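Local structure of beta-phenylalanine aminotransferase (Variovorax paradoxus, 4AO9) at residues R147-G152 / N156-T161; A245-A250 / L276-D281; G286-G291 / A333-L338; M378-V383 / Q402-H407; V421-P426 / A430-Y435. The protein probably catalyses the pyridoxal-5'-phosphate-dependent transfer of the amino group of beta-phenylalanine to a keto acid acceptor, as a class-III aminotransferase. All blocks are in the same frame, centred on the assembly; numbering follows the deposited sequence.

Contact 1 (R147-G152 / N156-T161); sequences RFTNSG and NLMALT. With PLP (pyridoxal-5'-phosphate), chain C.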
# COMPACT_ATOMS: atom_id res chain seq x y z
N ARG A 147 11.88 5.03 -6.16
CA ARG A 147 10.57 4.69 -6.70
C ARG A 147 9.53 4.89 -5.60
O ARG A 147 9.83 4.74 -4.42
CB ARG A 147 10.54 3.26 -7.22
CG ARG A 147 11.41 3.05 -8.46
CD ARG A 147 11.46 1.61 -8.85
NE ARG A 147 10.23 1.12 -9.48
CZ ARG A 147 9.99 1.06 -10.79
NH1 ARG A 147 10.86 1.53 -11.69
NH2 ARG A 147 8.85 0.53 -11.20
N PHE A 148 8.31 5.22 -6.00
CA PHE A 148 7.20 5.40 -5.06
C PHE A 148 6.43 4.11 -4.86
O PHE A 148 6.32 3.27 -5.76
CB PHE A 148 6.23 6.46 -5.58
CG PHE A 148 6.84 7.82 -5.71
CD1 PHE A 148 7.24 8.52 -4.57
CD2 PHE A 148 6.98 8.41 -6.95
CE1 PHE A 148 7.79 9.80 -4.68
CE2 PHE A 148 7.54 9.70 -7.07
CZ PHE A 148 7.95 10.38 -5.94
N THR A 149 5.89 3.97 -3.65
CA THR A 149 5.03 2.86 -3.29
C THR A 149 3.77 3.42 -2.64
O THR A 149 3.61 4.65 -2.51
CB THR A 149 5.74 1.91 -2.30
OG1 THR A 149 6.04 2.64 -1.10
CG2 THR A 149 7.03 1.36 -2.89
N ASN A 150 2.89 2.53 -2.20
CA ASN A 150 1.63 2.96 -1.59
C ASN A 150 1.62 2.98 -0.08
O ASN A 150 0.61 3.31 0.54
CB ASN A 150 0.51 2.08 -2.12
CG ASN A 150 0.47 2.08 -3.62
OD1 ASN A 150 0.13 3.10 -4.22
ND2 ASN A 150 0.93 1.00 -4.24
N SER A 151 2.75 2.61 0.53
CA SER A 151 2.87 2.53 1.98
C SER A 151 4.34 2.37 2.35
O SER A 151 5.17 1.98 1.51
CB SER A 151 2.08 1.33 2.54
OG SER A 151 2.66 0.11 2.08
N GLY A 152 4.64 2.67 3.61
CA GLY A 152 5.97 2.40 4.17
C GLY A 152 6.27 0.91 4.17
O GLY A 152 7.41 0.51 3.92
N ASN A 156 9.60 -0.76 2.42
CA ASN A 156 10.55 -1.68 3.07
C ASN A 156 10.61 -3.04 2.40
O ASN A 156 11.70 -3.61 2.23
CB ASN A 156 10.24 -1.80 4.56
CG ASN A 156 10.73 -0.61 5.34
OD1 ASN A 156 11.84 -0.10 5.09
ND2 ASN A 156 9.93 -0.14 6.29
N LEU A 157 9.46 -3.58 1.98
CA LEU A 157 9.46 -4.84 1.24
C LEU A 157 10.31 -4.74 -0.03
O LEU A 157 11.09 -5.65 -0.34
CB LEU A 157 8.03 -5.28 0.88
CG LEU A 157 7.24 -5.86 2.05
CD1 LEU A 157 5.76 -5.98 1.68
CD2 LEU A 157 7.80 -7.23 2.50
N MET A 158 10.16 -3.63 -0.75
CA MET A 158 10.91 -3.45 -1.97
C MET A 158 12.38 -3.23 -1.73
O MET A 158 13.20 -3.73 -2.50
CB MET A 158 10.33 -2.33 -2.83
CG MET A 158 8.91 -2.58 -3.31
SD MET A 158 8.58 -4.21 -4.03
CE MET A 158 9.78 -4.30 -5.35
N ALA A 159 12.72 -2.48 -0.69
CA ALA A 159 14.14 -2.28 -0.35
C ALA A 159 14.81 -3.61 -0.04
O ALA A 159 15.93 -3.86 -0.49
CB ALA A 159 14.28 -1.33 0.81
N LEU A 160 14.14 -4.43 0.75
CA LEU A 160 14.66 -5.77 1.06
C LEU A 160 14.82 -6.62 -0.19
O LEU A 160 15.85 -7.26 -0.39
CB LEU A 160 13.79 -6.48 2.10
CG LEU A 160 13.78 -5.87 3.50
CD1 LEU A 160 12.78 -6.63 4.37
CD2 LEU A 160 15.20 -5.88 4.12
N THR A 161 13.80 -6.63 -1.03
CA THR A 161 13.80 -7.40 -2.26
C THR A 161 14.97 -6.97 -3.14
O THR A 161 15.69 -7.81 -3.70
CB THR A 161 12.47 -7.14 -2.99
OG1 THR A 161 11.41 -7.64 -2.17
CG2 THR A 161 12.45 -7.83 -4.34
N1 PLP C . 8.50 1.89 9.23
C2 PLP C . 8.38 2.78 10.21
C2A PLP C . 9.64 3.14 11.00
C3 PLP C . 7.13 3.37 10.47
O3 PLP C . 7.05 4.21 11.39
C4 PLP C . 5.99 3.03 9.73
C4A PLP C . 4.60 3.66 9.97
C5 PLP C . 6.18 2.05 8.73
C6 PLP C . 7.44 1.50 8.51
C5A PLP C . 5.01 1.57 7.86
O4P PLP C . 4.44 2.48 7.03
P PLP C . 2.93 2.20 6.54
O1P PLP C . 2.01 2.24 7.82
O2P PLP C . 2.86 0.77 5.88
O3P PLP C . 2.63 3.25 5.52
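The backbone N of Asn-156 donates to Gly-152 O at 2.9 Å with an N-H...O angle of 166°, the first-turn bond of a helix that follows strand 145-149 with Asn-150 and Ser-151 between. The N of Gly-152 donates to PLP O3P at 2.8 Å, so the phosphate sits at the helix start, where the helix dipole would probably favour its negative charge. A beta carbon on Gly-152 would fall only 2.2 Å from PLP O4P. Ser-151 occupies the N-cap, and its OG takes the N-H of Glu-154. Its CB lies 3.5 Å from PLP O2P. Thr-149 steadies this turn from the strand end, its OG1 donating to Ser-151 O at 2.8 Å. The other branch of Thr-149, CG2, comes to 4.4 Å from CG of Met-158, a loose approach. The Asn-156 side chain leans back beside its own backbone N (chi1 -78°). This brings ND2 within 3.7 Å of PLP C6. The amide is held from both ends: OD1 bonds Thr-284 OG1, while ND2 bonds His-180 O and Asp-260 OD2. These bonds fix its rotation beside the cofactor.

The strand pairs with strand 296-300, whose Phe-298 also touches Met-158. Helix 129-139 packs on Phe-148, and Leu-160 reaches strand 221-226. The second subunit adjoins this turn: its Glu-154 bonds Ser-151 OG, its Leu-157 packs on Leu-157 of this chain, and its Thr-320 bonds the cofactor.

Contact 2 (A245-A250 / L276-D281); sequences ALRESA and LGIRSD
Arg-247 reaches from helix 240-253 to the segment 276-281, the end of a helix and the loop after it. CB rests on CG2 of Ile-278 at 3.8 Å, and CG lies a little farther from the same methyl. The two side chains run past each other in opposite directions. A chi1 of 172° extends the chain away from the backbone N, and bends at the next two torsions fold it down onto the loop. CD comes to 3.2 Å from Arg-279 O, and NE stays 4.0 Å from that oxygen. CZ is 3.4 Å from Asp-281 OD2. At the tip, NH1 donates to Arg-279 O at 2.9 Å, nearly straight at 166° and in the carbonyl plane. NH1 also reaches Asp-281 OD2 at 2.9 Å, and NH2 meets the same oxygen at 3.0 Å. Two nitrogens thus grip one carboxylate oxygen end-on in a salt bridge. OD2 lies near the guanidinium plane, yet the two flat groups stand 85° apart. NH2 uses the syn lone pair of OD2, whereas NH1 comes from above the carboxylate plane. Asp-281 has further mates: OD2 accepts from Leu-257 N, and OD1 forms a salt bridge with Arg-301. With an alanine in place of Arg-247, Asp-281 would probably lose one of its positive partners and Arg-279 O this donor. Upstream, Gly-277 with its positive phi ends helix 272-276 in a Schellman motif. The contact ties a helix to the lead-in of strand 282-286, in the seven-stranded mixed sheet characteristic of the large domain of fold-type I PLP enzymes.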
# COMPACT_ATOMS: atom_id res chain seq x y z
N ALA A 245 28.66 1.02 14.08
CA ALA A 245 29.03 -0.39 14.02
C ALA A 245 28.27 -1.11 12.90
O ALA A 245 28.84 -1.96 12.21
CB ALA A 245 28.80 -1.08 15.36
N LEU A 246 27.00 -0.75 12.70
CA LEU A 246 26.22 -1.35 11.62
C LEU A 246 26.76 -0.98 10.23
O LEU A 246 26.89 -1.83 9.36
CB LEU A 246 24.75 -0.93 11.73
CG LEU A 246 24.03 -1.32 13.02
CD1 LEU A 246 22.54 -1.05 12.87
CD2 LEU A 246 24.27 -2.78 13.44
N ARG A 247 27.08 0.30 10.04
CA ARG A 247 27.64 0.77 8.79
C ARG A 247 28.97 0.07 8.51
O ARG A 247 29.20 -0.45 7.41
CB ARG A 247 27.79 2.30 8.80
CG ARG A 247 28.54 2.91 7.60
CD ARG A 247 27.75 2.84 6.29
NE ARG A 247 27.81 1.50 5.67
CZ ARG A 247 27.10 1.12 4.62
NH1 ARG A 247 26.21 1.94 4.05
NH2 ARG A 247 27.24 -0.12 4.15
N GLU A 248 29.84 0.03 9.52
CA GLU A 248 31.15 -0.58 9.34
C GLU A 248 31.07 -2.08 9.05
O GLU A 248 31.75 -2.59 8.16
CB GLU A 248 32.05 -0.31 10.54
CG GLU A 248 32.51 1.13 10.60
CD GLU A 248 33.25 1.50 11.88
OE1 GLU A 248 33.52 0.60 12.71
OE2 GLU A 248 33.55 2.70 12.04
N SER A 249 30.23 -2.78 9.83
CA SER A 249 30.07 -4.23 9.69
C SER A 249 29.45 -4.60 8.33
O SER A 249 29.92 -5.52 7.66
CB SER A 249 29.24 -4.78 10.85
OG SER A 249 29.88 -4.53 12.09
N ALA A 250 28.41 -3.86 7.93
CA ALA A 250 27.79 -4.10 6.63
C ALA A 250 28.81 -3.94 5.50
O ALA A 250 28.93 -4.79 4.64
CB ALA A 250 26.59 -3.18 6.42
N LEU A 276 23.22 12.54 11.79
CA LEU A 276 24.20 11.65 12.43
C LEU A 276 25.45 11.43 11.60
O LEU A 276 26.48 10.97 12.11
CB LEU A 276 23.55 10.30 12.76
CG LEU A 276 22.38 10.33 13.75
CD1 LEU A 276 21.70 8.98 13.83
CD2 LEU A 276 22.81 10.84 15.14
N GLY A 277 25.37 11.74 10.30
CA GLY A 277 26.49 11.56 9.38
C GLY A 277 26.79 10.12 9.01
O GLY A 277 27.95 9.74 8.83
N ILE A 278 25.74 9.31 8.90
CA ILE A 278 25.89 7.91 8.48
C ILE A 278 25.08 7.68 7.21
O ILE A 278 23.87 7.91 7.17
CB ILE A 278 25.47 6.91 9.58
CG1 ILE A 278 26.23 7.22 10.88
CG2 ILE A 278 25.73 5.46 9.12
CD1 ILE A 278 25.70 6.50 12.11
N ARG A 279 25.77 7.21 6.18
CA ARG A 279 25.18 7.00 4.85
C ARG A 279 24.76 5.55 4.69
O ARG A 279 25.60 4.66 4.71
CB ARG A 279 26.19 7.37 3.75
CG ARG A 279 25.72 7.03 2.33
CD ARG A 279 24.96 8.18 1.70
NE ARG A 279 25.83 9.10 0.95
CZ ARG A 279 25.77 9.31 -0.37
NH1 ARG A 279 24.88 8.68 -1.13
NH2 ARG A 279 26.61 10.16 -0.94
N SER A 280 23.46 5.32 4.52
CA SER A 280 22.97 3.99 4.14
C SER A 280 22.95 3.80 2.63
O SER A 280 22.88 4.76 1.87
CB SER A 280 21.58 3.75 4.73
OG SER A 280 20.67 4.76 4.29
N ASP A 281 23.01 2.54 2.20
CA ASP A 281 22.94 2.20 0.78
C ASP A 281 21.55 2.42 0.19
O ASP A 281 21.44 2.80 -0.98
CB ASP A 281 23.37 0.75 0.57
CG ASP A 281 24.78 0.52 1.04
OD1 ASP A 281 25.71 0.83 0.25
OD2 ASP A 281 24.96 0.06 2.18

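Contact 3 (G286-G291 / A333-L338); sequences GKYIGG and AGLTKL. With PLP (pyridoxal-5'-phosphate), chain C.
Tyr-288 O is gripped twice: Gly-291 N donates to it at 3.0 Å within the turn, and Tyr-101 OH bonds it from outside. This holds the short 3-10 turn that presents Tyr-288 and Ile-289 to Leu-335 of helix 325-337. The contact itself is apolar. Leu-335 CD2 meets CE2 of the Tyr-288 ring at 3.8 Å, the two side chains crossing at about a right angle. Its other branch, CD1, meets Ile-289 CG2 at 4.0 Å. Ile-289 CD1 is 4.1 Å from both Leu-335 CD1 and Leu-335 CD2, so the leucine fork is lodged against both residues. Tyr-288 CG sits between its own backbone N and carbonyl carbon (chi1 74°). Ile-289 CG1 lies over one face of the ring, offset toward the rim, while Tyr-288 OH bonds Ser-265 OG. An alanine in place of Leu-335 would be likely to open a gap beside Tyr-288 and Ile-289 and let their side chains shift. Leu-335 also touches Leu-135 and Arg-139 of helix 129-139.

The turn begins next to the active site. Lys-287 NZ is bonded covalently to PLP C4A at 1.5 Å, and makes a weak hydrogen bond to PLP O3. This linkage is consistent with the internal aldimine lysine of fold-type I aminotransferases.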
# COMPACT_ATOMS: atom_id res chain seq x y z
N GLY A 286 8.14 7.44 4.15
CA GLY A 286 6.70 7.27 4.15
C GLY A 286 6.02 8.34 4.97
O GLY A 286 6.54 9.45 5.15
N LYS A 287 4.84 7.98 5.46
CA LYS A 287 4.01 8.85 6.32
C LYS A 287 3.86 10.28 5.70
O LYS A 287 3.25 10.41 4.64
CB LYS A 287 4.46 8.74 7.79
CG LYS A 287 3.98 7.33 8.27
CD LYS A 287 3.99 7.20 9.78
CE LYS A 287 3.53 5.83 10.30
NZ LYS A 287 4.71 4.98 10.59
N TYR A 288 4.42 11.31 6.32
CA TYR A 288 4.11 12.69 5.92
C TYR A 288 4.59 13.13 4.53
O TYR A 288 4.15 14.15 4.01
CB TYR A 288 4.69 13.67 6.95
CG TYR A 288 6.19 13.78 6.81
CD1 TYR A 288 7.03 12.81 7.37
CD2 TYR A 288 6.78 14.82 6.07
CE1 TYR A 288 8.40 12.88 7.21
CE2 TYR A 288 8.17 14.90 5.91
CZ TYR A 288 8.96 13.92 6.50
OH TYR A 288 10.32 13.98 6.32
N ILE A 289 5.53 12.38 3.95
CA ILE A 289 6.12 12.79 2.67
C ILE A 289 5.07 12.87 1.54
O ILE A 289 5.24 13.65 0.61
CB ILE A 289 7.35 11.91 2.30
CG1 ILE A 289 8.47 12.04 3.35
CG2 ILE A 289 7.88 12.25 0.92
CD1 ILE A 289 9.41 13.22 3.15
N GLY A 290 3.99 12.10 1.65
CA GLY A 290 2.89 12.16 0.69
C GLY A 290 1.83 13.21 0.97
O GLY A 290 0.74 13.13 0.42
N GLY A 291 2.15 14.18 1.82
CA GLY A 291 1.24 15.29 2.11
C GLY A 291 -0.00 14.91 2.89
O GLY A 291 -0.97 15.67 2.94
N ALA A 333 3.30 19.87 -2.54
CA ALA A 333 2.78 21.05 -1.88
C ALA A 333 3.18 21.10 -0.40
O ALA A 333 3.61 22.13 0.10
CB ALA A 333 1.27 21.11 -2.02
N GLY A 334 3.05 19.97 0.29
CA GLY A 334 3.36 19.92 1.71
C GLY A 334 4.82 20.22 2.00
O GLY A 334 5.14 21.03 2.88
N LEU A 335 5.71 19.59 1.25
CA LEU A 335 7.14 19.73 1.50
C LEU A 335 7.69 21.10 1.10
O LEU A 335 8.64 21.59 1.73
CB LEU A 335 7.93 18.61 0.82
CG LEU A 335 7.62 17.20 1.35
CD1 LEU A 335 8.31 16.16 0.49
CD2 LEU A 335 8.00 17.04 2.81
N THR A 336 7.10 21.71 0.08
CA THR A 336 7.59 23.02 -0.39
C THR A 336 6.96 24.20 0.34
O THR A 336 7.63 25.23 0.54
CB THR A 336 7.39 23.25 -1.90
OG1 THR A 336 6.01 23.11 -2.23
CG2 THR A 336 8.20 22.28 -2.73
N LYS A 337 5.69 24.06 0.74
CA LYS A 337 4.95 25.19 1.32
C LYS A 337 4.86 25.17 2.84
O LYS A 337 4.71 26.23 3.47
CB LYS A 337 3.54 25.30 0.72
CG LYS A 337 3.52 25.55 -0.78
CD LYS A 337 2.10 25.63 -1.32
CE LYS A 337 2.09 25.85 -2.83
NZ LYS A 337 0.70 26.09 -3.33
N LEU A 338 4.95 23.98 3.44
CA LEU A 338 4.68 23.84 4.86
C LEU A 338 5.81 23.17 5.63
O LEU A 338 6.45 23.80 6.47
CB LEU A 338 3.37 23.08 5.09
CG LEU A 338 2.10 23.78 4.59
CD1 LEU A 338 0.90 22.87 4.71
CD2 LEU A 338 1.89 25.08 5.39
N1 PLP C . 8.50 1.89 9.23
C2 PLP C . 8.38 2.78 10.21
C2A PLP C . 9.64 3.14 11.00
C3 PLP C . 7.13 3.37 10.47
O3 PLP C . 7.05 4.21 11.39
C4 PLP C . 5.99 3.03 9.73
C4A PLP C . 4.60 3.66 9.97
C5 PLP C . 6.18 2.05 8.73
C6 PLP C . 7.44 1.50 8.51
C5A PLP C . 5.01 1.57 7.86
O4P PLP C . 4.44 2.48 7.03
P PLP C . 2.93 2.20 6.54
O1P PLP C . 2.01 2.24 7.82
O2P PLP C . 2.86 0.77 5.88
O3P PLP C . 2.63 3.25 5.52

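Contact 4 (M378-V383 / Q402-H407); sequences MNAHFV and QLLFFH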
# COMPACT_ATOMS: atom_id res chain seq x y z
N MET A 378 8.24 11.96 20.77
CA MET A 378 8.63 11.43 22.08
C MET A 378 7.62 10.41 22.58
O MET A 378 6.53 10.29 22.03
CB MET A 378 8.83 12.57 23.10
CG MET A 378 7.59 13.39 23.33
SD MET A 378 7.90 15.01 24.07
CE MET A 378 8.39 15.93 22.62
N ASN A 379 7.96 9.69 23.64
CA ASN A 379 7.08 8.65 24.17
C ASN A 379 7.20 8.57 25.68
O ASN A 379 8.32 8.51 26.21
CB ASN A 379 7.45 7.29 23.53
CG ASN A 379 6.27 6.33 23.40
OD1 ASN A 379 5.94 5.91 22.29
ND2 ASN A 379 5.64 5.96 24.52
N ALA A 380 6.05 8.56 26.36
CA ALA A 380 5.99 8.38 27.82
C ALA A 380 6.32 6.93 28.16
O ALA A 380 5.86 6.00 27.49
CB ALA A 380 4.61 8.73 28.33
N HIS A 381 7.14 6.73 29.20
CA HIS A 381 7.43 5.39 29.72
C HIS A 381 7.43 5.44 31.23
O HIS A 381 8.01 6.34 31.82
CB HIS A 381 8.79 4.88 29.24
CG HIS A 381 8.90 4.75 27.75
ND1 HIS A 381 8.18 3.82 27.02
CD2 HIS A 381 9.65 5.42 26.85
CE1 HIS A 381 8.49 3.94 25.74
NE2 HIS A 381 9.38 4.90 25.61
N PHE A 382 6.79 4.45 31.85
CA PHE A 382 6.79 4.33 33.31
C PHE A 382 7.92 3.42 33.78
O PHE A 382 7.71 2.32 34.27
CB PHE A 382 5.42 3.89 33.81
CG PHE A 382 4.35 4.90 33.57
CD1 PHE A 382 4.19 5.99 34.43
CD2 PHE A 382 3.54 4.81 32.44
CE1 PHE A 382 3.22 6.95 34.20
CE2 PHE A 382 2.57 5.76 32.19
CZ PHE A 382 2.40 6.83 33.07
N VAL A 383 9.14 3.92 33.59
CA VAL A 383 10.35 3.21 33.97
C VAL A 383 11.41 4.25 34.34
O VAL A 383 11.40 5.38 33.82
CB VAL A 383 10.83 2.27 32.82
CG1 VAL A 383 11.49 3.05 31.68
CG2 VAL A 383 11.76 1.19 33.35
N GLN A 402 -2.61 3.30 30.24
CA GLN A 402 -4.05 3.50 30.04
C GLN A 402 -4.56 4.65 30.91
O GLN A 402 -5.30 5.51 30.43
CB GLN A 402 -4.84 2.22 30.34
CG GLN A 402 -4.52 1.06 29.42
CD GLN A 402 -5.41 -0.13 29.71
OE1 GLN A 402 -6.61 -0.11 29.42
NE2 GLN A 402 -4.83 -1.17 30.29
N LEU A 403 -4.16 4.67 32.18
CA LEU A 403 -4.57 5.75 33.07
C LEU A 403 -4.15 7.12 32.53
O LEU A 403 -4.93 8.06 32.56
CB LEU A 403 -4.06 5.52 34.51
CG LEU A 403 -4.70 4.34 35.26
CD1 LEU A 403 -4.00 4.05 36.59
CD2 LEU A 403 -6.19 4.55 35.52
N LEU A 404 -2.92 7.20 32.02
CA LEU A 404 -2.43 8.43 31.37
C LEU A 404 -3.29 8.84 30.18
O LEU A 404 -3.70 10.00 30.08
CB LEU A 404 -0.97 8.27 30.91
CG LEU A 404 -0.38 9.48 30.18
CD1 LEU A 404 -0.36 10.75 31.04
CD2 LEU A 404 1.03 9.14 29.72
N PHE A 405 -3.57 7.88 29.30
CA PHE A 405 -4.39 8.11 28.12
C PHE A 405 -5.76 8.69 28.48
O PHE A 405 -6.18 9.70 27.90
CB PHE A 405 -4.55 6.81 27.31
CG PHE A 405 -5.51 6.93 26.16
CD1 PHE A 405 -5.10 7.52 24.96
CD2 PHE A 405 -6.82 6.49 26.28
CE1 PHE A 405 -5.99 7.66 23.90
CE2 PHE A 405 -7.72 6.62 25.22
CZ PHE A 405 -7.30 7.21 24.03
N PHE A 406 -6.45 8.06 29.43
CA PHE A 406 -7.78 8.53 29.83
C PHE A 406 -7.73 9.88 30.55
O PHE A 406 -8.60 10.73 30.33
CB PHE A 406 -8.50 7.48 30.69
CG PHE A 406 -8.88 6.24 29.92
CD1 PHE A 406 -9.82 6.30 28.89
CD2 PHE A 406 -8.30 5.01 30.23
CE1 PHE A 406 -10.16 5.17 28.17
CE2 PHE A 406 -8.64 3.86 29.51
CZ PHE A 406 -9.57 3.95 28.48
N HIS A 407 -6.70 10.08 31.37
CA HIS A 407 -6.47 11.37 31.99
C HIS A 407 -6.32 12.47 30.95
O HIS A 407 -6.92 13.53 31.08
CB HIS A 407 -5.25 11.34 32.92
CG HIS A 407 -4.88 12.69 33.45
ND1 HIS A 407 -5.56 13.28 34.49
CD2 HIS A 407 -3.93 13.57 33.07
CE1 HIS A 407 -5.04 14.47 34.73
NE2 HIS A 407 -4.05 14.67 33.88
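Leu-404 packs against Ala-380 and Phe-382, laying helix 398-410 on the three-stranded antiparallel sheet of the C-terminal part of the chain. This is helix-on-sheet packing, with no hydrogen bond between the two segments. Along the helix, Gln-402 and Leu-403 turn to helix 23-40, where Gln-402 OE1 bonds Tyr-34 OH.

Leu-404 follows and is the one helix residue that makes the contact. Its chi1 of 178° sets CG trans to the backbone N and brings the fork against the strand. CD2 meets Ala-380 CB at 3.9 Å. Nearer the backbone, Leu-404 CB lies at the edge of the Phe-382 ring, 4.3 Å from CZ. Phe-405 and Phe-406 then point elsewhere, Phe-405 meeting Tyr-66 and Phe-406 meeting Phe-37 edge-to-face. Phe-405 CD2 lies over the centre of the Phe-406 ring. His-407 closes the segment, its NE2 bonding Ala-438 O and Ser-441 OG in helix 429-445. That helix also touches Leu-404 and Phe-382, through Phe-442. On the strand, Asn-379 ND2 donates to Ala-380 O at 3.0 Å, tilted 33° from the carbonyl plane.

Contact 5 (V421-P426 / A430-Y435); sequences VVLSLP and ADIDRY
Val-421 and Tyr-435 form the tight end of this contact, in which strand 420-422 and the helix that follows it, 429-445, pack against each other in the C-terminal part of the chain. A short loop links them, and no hydrogen bond joins the two segments. Val-421 CG2 is 3.3 Å from Tyr-435 OH and 3.7 Å from CZ, so one methyl presses on the phenol end of the ring. A Tyr-435 chi1 of -170° places the ring where its OH end meets Val-421. The ring also meets Phe-92, with the planes at about 35°.

The middle is looser. Leu-423 CD2 and Ile-432 CD1 come only to 4.4 Å, methyl to methyl. Both residues are filled in from the side by helix 341-365, through Leu-354.

At the loop end Pro-426 and Asp-431, both partly exposed, only approach each other, with no bond. Asp-431 OD2 instead accepts from Thr-428 N, just ahead of the helix. The last pair is Pro-426 O and Asp-431 OD2, 4.3 Å apart, two oxygens that merely lie near each other.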
# COMPACT_ATOMS: atom_id res chain seq x y z
N VAL A 421 3.86 10.71 21.60
CA VAL A 421 3.52 12.12 21.45
C VAL A 421 4.17 12.65 20.18
O VAL A 421 5.37 12.47 19.98
CB VAL A 421 4.01 12.93 22.67
CG1 VAL A 421 3.84 14.44 22.44
CG2 VAL A 421 3.27 12.49 23.92
N VAL A 422 3.37 13.29 19.34
CA VAL A 422 3.82 13.71 18.01
C VAL A 422 3.42 15.16 17.79
O VAL A 422 2.22 15.46 17.80
CB VAL A 422 3.15 12.84 16.91
CG1 VAL A 422 3.53 13.30 15.50
CG2 VAL A 422 3.49 11.35 17.08
N LEU A 423 4.39 16.04 17.59
CA LEU A 423 4.07 17.43 17.27
C LEU A 423 3.72 17.56 15.79
O LEU A 423 4.26 16.86 14.93
CB LEU A 423 5.24 18.36 17.64
CG LEU A 423 5.32 18.92 19.07
CD1 LEU A 423 4.66 18.05 20.17
CD2 LEU A 423 6.73 19.31 19.42
N SER A 424 2.76 18.45 15.52
CA SER A 424 2.41 18.84 14.17
C SER A 424 2.50 20.36 14.05
O SER A 424 2.52 21.07 15.07
CB SER A 424 1.01 18.33 13.80
OG SER A 424 0.05 18.78 14.74
N LEU A 425 2.53 20.87 12.82
CA LEU A 425 2.77 22.30 12.60
C LEU A 425 1.75 23.26 13.23
O LEU A 425 2.15 24.31 13.70
CB LEU A 425 2.94 22.61 11.11
CG LEU A 425 4.14 21.97 10.41
CD1 LEU A 425 4.00 22.13 8.91
CD2 LEU A 425 5.47 22.57 10.90
N PRO A 426 0.44 22.92 13.24
CA PRO A 426 -0.51 23.89 13.81
C PRO A 426 -0.52 23.98 15.33
O PRO A 426 -1.14 24.90 15.87
CB PRO A 426 -1.89 23.42 13.30
CG PRO A 426 -1.59 22.46 12.20
CD PRO A 426 -0.27 21.84 12.51
N ALA A 430 0.78 27.47 23.43
CA ALA A 430 -0.27 27.26 24.44
C ALA A 430 -0.79 25.82 24.52
O ALA A 430 -1.02 25.31 25.61
CB ALA A 430 -1.43 28.25 24.23
N ASP A 431 -0.96 25.17 23.36
CA ASP A 431 -1.32 23.75 23.32
C ASP A 431 -0.26 22.93 24.05
O ASP A 431 -0.58 22.04 24.83
CB ASP A 431 -1.40 23.25 21.87
CG ASP A 431 -2.58 23.82 21.10
OD1 ASP A 431 -3.63 24.14 21.71
OD2 ASP A 431 -2.48 23.92 19.86
N ILE A 432 1.00 23.23 23.76
CA ILE A 432 2.12 22.51 24.36
C ILE A 432 2.15 22.74 25.88
O ILE A 432 2.35 21.81 26.66
CB ILE A 432 3.44 22.83 23.64
CG1 ILE A 432 3.40 22.23 22.22
CG2 ILE A 432 4.63 22.31 24.45
CD1 ILE A 432 4.57 22.60 21.33
N ASP A 433 1.90 23.98 26.31
CA ASP A 433 1.80 24.29 27.73
C ASP A 433 0.73 23.44 28.41
O ASP A 433 0.93 22.97 29.53
CB ASP A 433 1.48 25.78 27.96
CG ASP A 433 2.66 26.69 27.71
OD1 ASP A 433 3.82 26.23 27.75
OD2 ASP A 433 2.42 27.90 27.48
N ARG A 434 -0.39 23.24 27.72
CA ARG A 434 -1.48 22.43 28.24
C ARG A 434 -1.08 20.96 28.40
O ARG A 434 -1.50 20.32 29.36
CB ARG A 434 -2.75 22.56 27.40
CG ARG A 434 -3.45 23.90 27.58
CD ARG A 434 -4.94 23.84 27.26
NE ARG A 434 -5.18 23.39 25.89
CZ ARG A 434 -5.01 24.15 24.80
NH1 ARG A 434 -4.60 25.41 24.91
NH2 ARG A 434 -5.25 23.63 23.61
N TYR A 435 -0.29 20.44 27.46
CA TYR A 435 0.23 19.08 27.61
C TYR A 435 1.07 18.94 28.88
O TYR A 435 0.85 18.02 29.68
CB TYR A 435 0.99 18.58 26.35
CG TYR A 435 1.29 17.10 26.45
CD1 TYR A 435 2.43 16.64 27.12
CD2 TYR A 435 0.41 16.14 25.93
CE1 TYR A 435 2.69 15.29 27.25
CE2 TYR A 435 0.67 14.77 26.06
CZ TYR A 435 1.81 14.36 26.73
OH TYR A 435 2.09 13.03 26.90

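Overall arrangement
Contacts 1 and 3 are the two that touch the cofactor. Their centres are 18 Å apart and their nearest atoms about 5 Å apart, contact 1 supplying the phosphate end and contact 3 the lysine. Contact 2 lies apart from contact 1 in the same large domain, centres 20 Å apart. Its Ser-280 side chain is about 13 Å from a bound PLP. Contacts 4 and 5 lie across the chain's centre from contact 1. They share one sheet, where Met-378 O and Val-421 N are 2.7 Å apart, a probable hydrogen bond. Contact 5 meets contact 3 by packing, Leu-338 O to Leu-425 CD1 at 3.8 Å, which brings the loop after strand 420-422 against segment 333-338.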